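Histidine triad (HIT) protein (Clostridium difficile, PDB 4EGU) binds zinc and guanosine-5'-monophosphate and, as a member of the histidine triad family, is probably a nucleotide-processing hydrolase or transferase. Local coordinates at residues Asp5-Cys9 against Val98-His102. Where two conformers were deposited one is given. Residue numbers count along the deposited sequence, not the author numbering.
Sequences DCIFC and VKHLH. With ZN (zinc ion), chain D; K (potassium ion), chain E; 5GP (guanosine-5'-monophosphate), chain C.
In this HIT fold a Cys2His2 zinc site pins the N-terminal helix to the histidine triad loop. Cys6 is the N-cap of helix 7-12; its SG accepts from Cys9 N (3.4 Å), and the CxxC spacing at the helix start sets both sulfurs on one metal. Cys6 SG and Cys9 SG lie 2.3 Å from ZN and His100 ND1 2.1 Å; His48 completes the site. With chi1 t, His100 points its imidazole at the helix, and its NE2 is held by the carbonyl of Pro45.

Phe8, brought nearest to His100 (CA to CA 6.4 Å), has chi1 m. Its CB lies over the His100 ring, 3.8 Å from the centroid, and its CZ is 3.4 Å from 5GP O4'. A flat, apolar ring suits this place: branched, apolar Val98 (chi1 t) sets CG1 over one face, 3.6 Å from the centroid and 9° off the normal, while the ring edge meets the face of His102 (T-shaped, centroids 5.3 Å apart, planes at 86°).

Segment 98-102 is irregular, with an inverse gamma turn at Lys99 closed by a weak His100 N to Val98 O bond (3.0 Å); the Lys99 CA-to-CB bond points away from 5-9. Val98 N donates to 5GP O2P (2.9 Å). His102, the predicted nucleophile, has chi1 p; its ND1 donates to His100 O (2.7 Å), which orients the ring so that NE2 donates to 5GP O3P at 2.6 Å.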
loop_
_atom_site.group_PDB
_atom_site.type_symbol
_atom_site.label_atom_id
_atom_site.label_comp_id
_atom_site.label_asym_id
_atom_site.label_seq_id
_atom_site.Cartn_x
_atom_site.Cartn_y
_atom_site.Cartn_z
ATOM N N ASP A 5 3.463 -2.369 25.159
ATOM C CA ASP A 5 3.493 -3.710 24.593
ATOM C C ASP A 5 3.746 -3.687 23.095
ATOM O O ASP A 5 3.652 -4.727 22.450
ATOM C CB ASP A 5 2.208 -4.478 24.921
ATOM C CG ASP A 5 1.008 -3.984 24.165
ATOM O OD1 ASP A 5 1.064 -2.897 23.558
ATOM O OD2 ASP A 5 -0.025 -4.691 24.199
ATOM N N CYS A 6 4.126 -2.528 22.546
ATOM C CA CYS A 6 4.279 -2.382 21.104
ATOM C C CYS A 6 5.737 -2.486 20.679
ATOM O O CYS A 6 6.542 -1.614 20.978
ATOM C CB CYS A 6 3.695 -1.050 20.637
ATOM S SG CYS A 6 3.821 -0.896 18.849
ATOM N N ILE A 7 6.071 -3.543 19.953
ATOM C CA ILE A 7 7.420 -3.771 19.495
ATOM C C ILE A 7 7.875 -2.590 18.625
ATOM O O ILE A 7 9.020 -2.165 18.709
ATOM C CB ILE A 7 7.531 -5.106 18.699
ATOM C CG1 ILE A 7 7.224 -6.314 19.588
ATOM C CG2 ILE A 7 8.912 -5.248 18.060
ATOM C CD1 ILE A 7 7.006 -7.595 18.798
ATOM N N PHE A 8 7.001 -2.071 17.763
ATOM C CA PHE A 8 7.432 -1.020 16.834
ATOM C C PHE A 8 7.611 0.331 17.529
ATOM O O PHE A 8 8.465 1.104 17.098
ATOM C CB PHE A 8 6.532 -0.923 15.611
ATOM C CG PHE A 8 6.634 -2.096 14.649
ATOM C CD1 PHE A 8 7.499 -3.170 14.850
ATOM C CD2 PHE A 8 5.841 -2.116 13.518
ATOM C CE1 PHE A 8 7.555 -4.234 13.941
ATOM C CE2 PHE A 8 5.897 -3.167 12.618
ATOM C CZ PHE A 8 6.757 -4.232 12.825
ATOM N N CYS A 9 6.862 0.627 18.593
ATOM C CA CYS A 9 7.174 1.818 19.380
ATOM C C CYS A 9 8.579 1.703 19.969
ATOM O O CYS A 9 9.335 2.668 19.995
ATOM C CB CYS A 9 6.161 2.029 20.502
ATOM S SG CYS A 9 4.579 2.784 20.000
ATOM N N VAL A 98 1.428 -7.056 14.130
ATOM C CA VAL A 98 1.931 -5.936 14.939
ATOM C C VAL A 98 1.033 -4.741 14.709
ATOM O O VAL A 98 0.935 -4.223 13.591
ATOM C CB VAL A 98 3.371 -5.575 14.610
ATOM C CG1 VAL A 98 3.825 -4.393 15.445
ATOM C CG2 VAL A 98 4.296 -6.780 14.838
ATOM N N LYS A 99 0.367 -4.320 15.777
ATOM C CA LYS A 99 -0.679 -3.307 15.700
ATOM C C LYS A 99 -0.082 -1.907 15.893
ATOM O O LYS A 99 -0.436 -1.160 16.817
ATOM C CB LYS A 99 -1.804 -3.626 16.698
ATOM C CG LYS A 99 -2.564 -4.903 16.353
ATOM C CD LYS A 99 -3.646 -5.185 17.383
ATOM C CE LYS A 99 -4.377 -6.492 17.110
ATOM N NZ LYS A 99 -5.430 -6.774 18.134
ATOM N N HIS A 100 0.806 -1.567 14.966
ATOM C CA HIS A 100 1.415 -0.245 14.843
ATOM C C HIS A 100 1.561 -0.035 13.342
ATOM O O HIS A 100 2.234 -0.840 12.697
ATOM C CB HIS A 100 2.790 -0.205 15.532
ATOM C CG HIS A 100 3.513 1.099 15.436
ATOM N ND1 HIS A 100 3.937 1.785 16.564
ATOM C CD2 HIS A 100 3.977 1.779 14.362
ATOM C CE1 HIS A 100 4.604 2.851 16.169
ATOM N NE2 HIS A 100 4.652 2.865 14.844
ATOM N N LEU A 101 0.940 1.013 12.789
ATOM C CA LEU A 101 0.947 1.255 11.345
ATOM C C LEU A 101 2.310 0.974 10.737
ATOM O O LEU A 101 3.336 1.537 11.137
ATOM C CB LEU A 101 0.582 2.698 11.009
ATOM C CG LEU A 101 0.355 2.974 9.516
ATOM C CD1 LEU A 101 -0.986 2.386 9.048
ATOM C CD2 LEU A 101 0.449 4.434 9.227
ATOM N N HIS A 102 2.322 0.170 9.694
ATOM C CA HIS A 102 3.552 -0.132 8.980
ATOM C C HIS A 102 3.243 -0.535 7.565
ATOM O O HIS A 102 2.217 -1.153 7.295
ATOM C CB HIS A 102 4.324 -1.303 9.695
ATOM C CG HIS A 102 3.550 -2.587 9.807
ATOM N ND1 HIS A 102 2.685 -2.798 10.846
ATOM C CD2 HIS A 102 3.513 -3.716 9.051
ATOM C CE1 HIS A 102 2.127 -3.995 10.728
ATOM N NE2 HIS A 102 2.621 -4.576 9.651
HETATM ZN ZN ZN D . 3.505 1.374 18.564
HETATM K K K E . -0.431 -1.599 9.976
HETATM P P 5GP C . 2.455 -7.877 9.966
HETATM O O1P 5GP C . 2.216 -9.334 9.637
HETATM O O2P 5GP C . 1.941 -7.413 11.301
HETATM O O3P 5GP C . 1.940 -7.017 8.891
HETATM O "O5'" 5GP C . 3.996 -7.601 9.854
HETATM C "C5'" 5GP C . 4.793 -7.520 11.012
HETATM C "C4'" 5GP C . 6.206 -7.818 10.666
HETATM O "O4'" 5GP C . 7.033 -7.465 11.778
HETATM C "C3'" 5GP C . 6.486 -9.291 10.363
HETATM O "O3'" 5GP C . 6.866 -9.444 8.992
HETATM C "C2'" 5GP C . 7.665 -9.646 11.301
HETATM O "O2'" 5GP C . 8.681 -10.443 10.725
HETATM C "C1'" 5GP C . 8.174 -8.267 11.745
HETATM N N9 5GP C . 8.766 -8.235 13.074
HETATM C C8 5GP C . 8.171 -8.694 14.191
HETATM N N7 5GP C . 8.961 -8.473 15.258
HETATM C C5 5GP C . 10.066 -7.847 14.802
HETATM C C6 5GP C . 11.209 -7.387 15.439
HETATM O O6 5GP C . 11.414 -7.502 16.685
HETATM N N1 5GP C . 12.106 -6.792 14.636
HETATM C C2 5GP C . 11.942 -6.644 13.296
HETATM N N2 5GP C . 12.926 -6.035 12.615
HETATM N N3 5GP C . 10.860 -7.086 12.636
HETATM C C4 5GP C . 9.930 -7.684 13.415
HETATM O O HOH W 1 0.717 -3.539 7.701
HETATM O O HOH W 2 -3.293 -1.129 8.830
#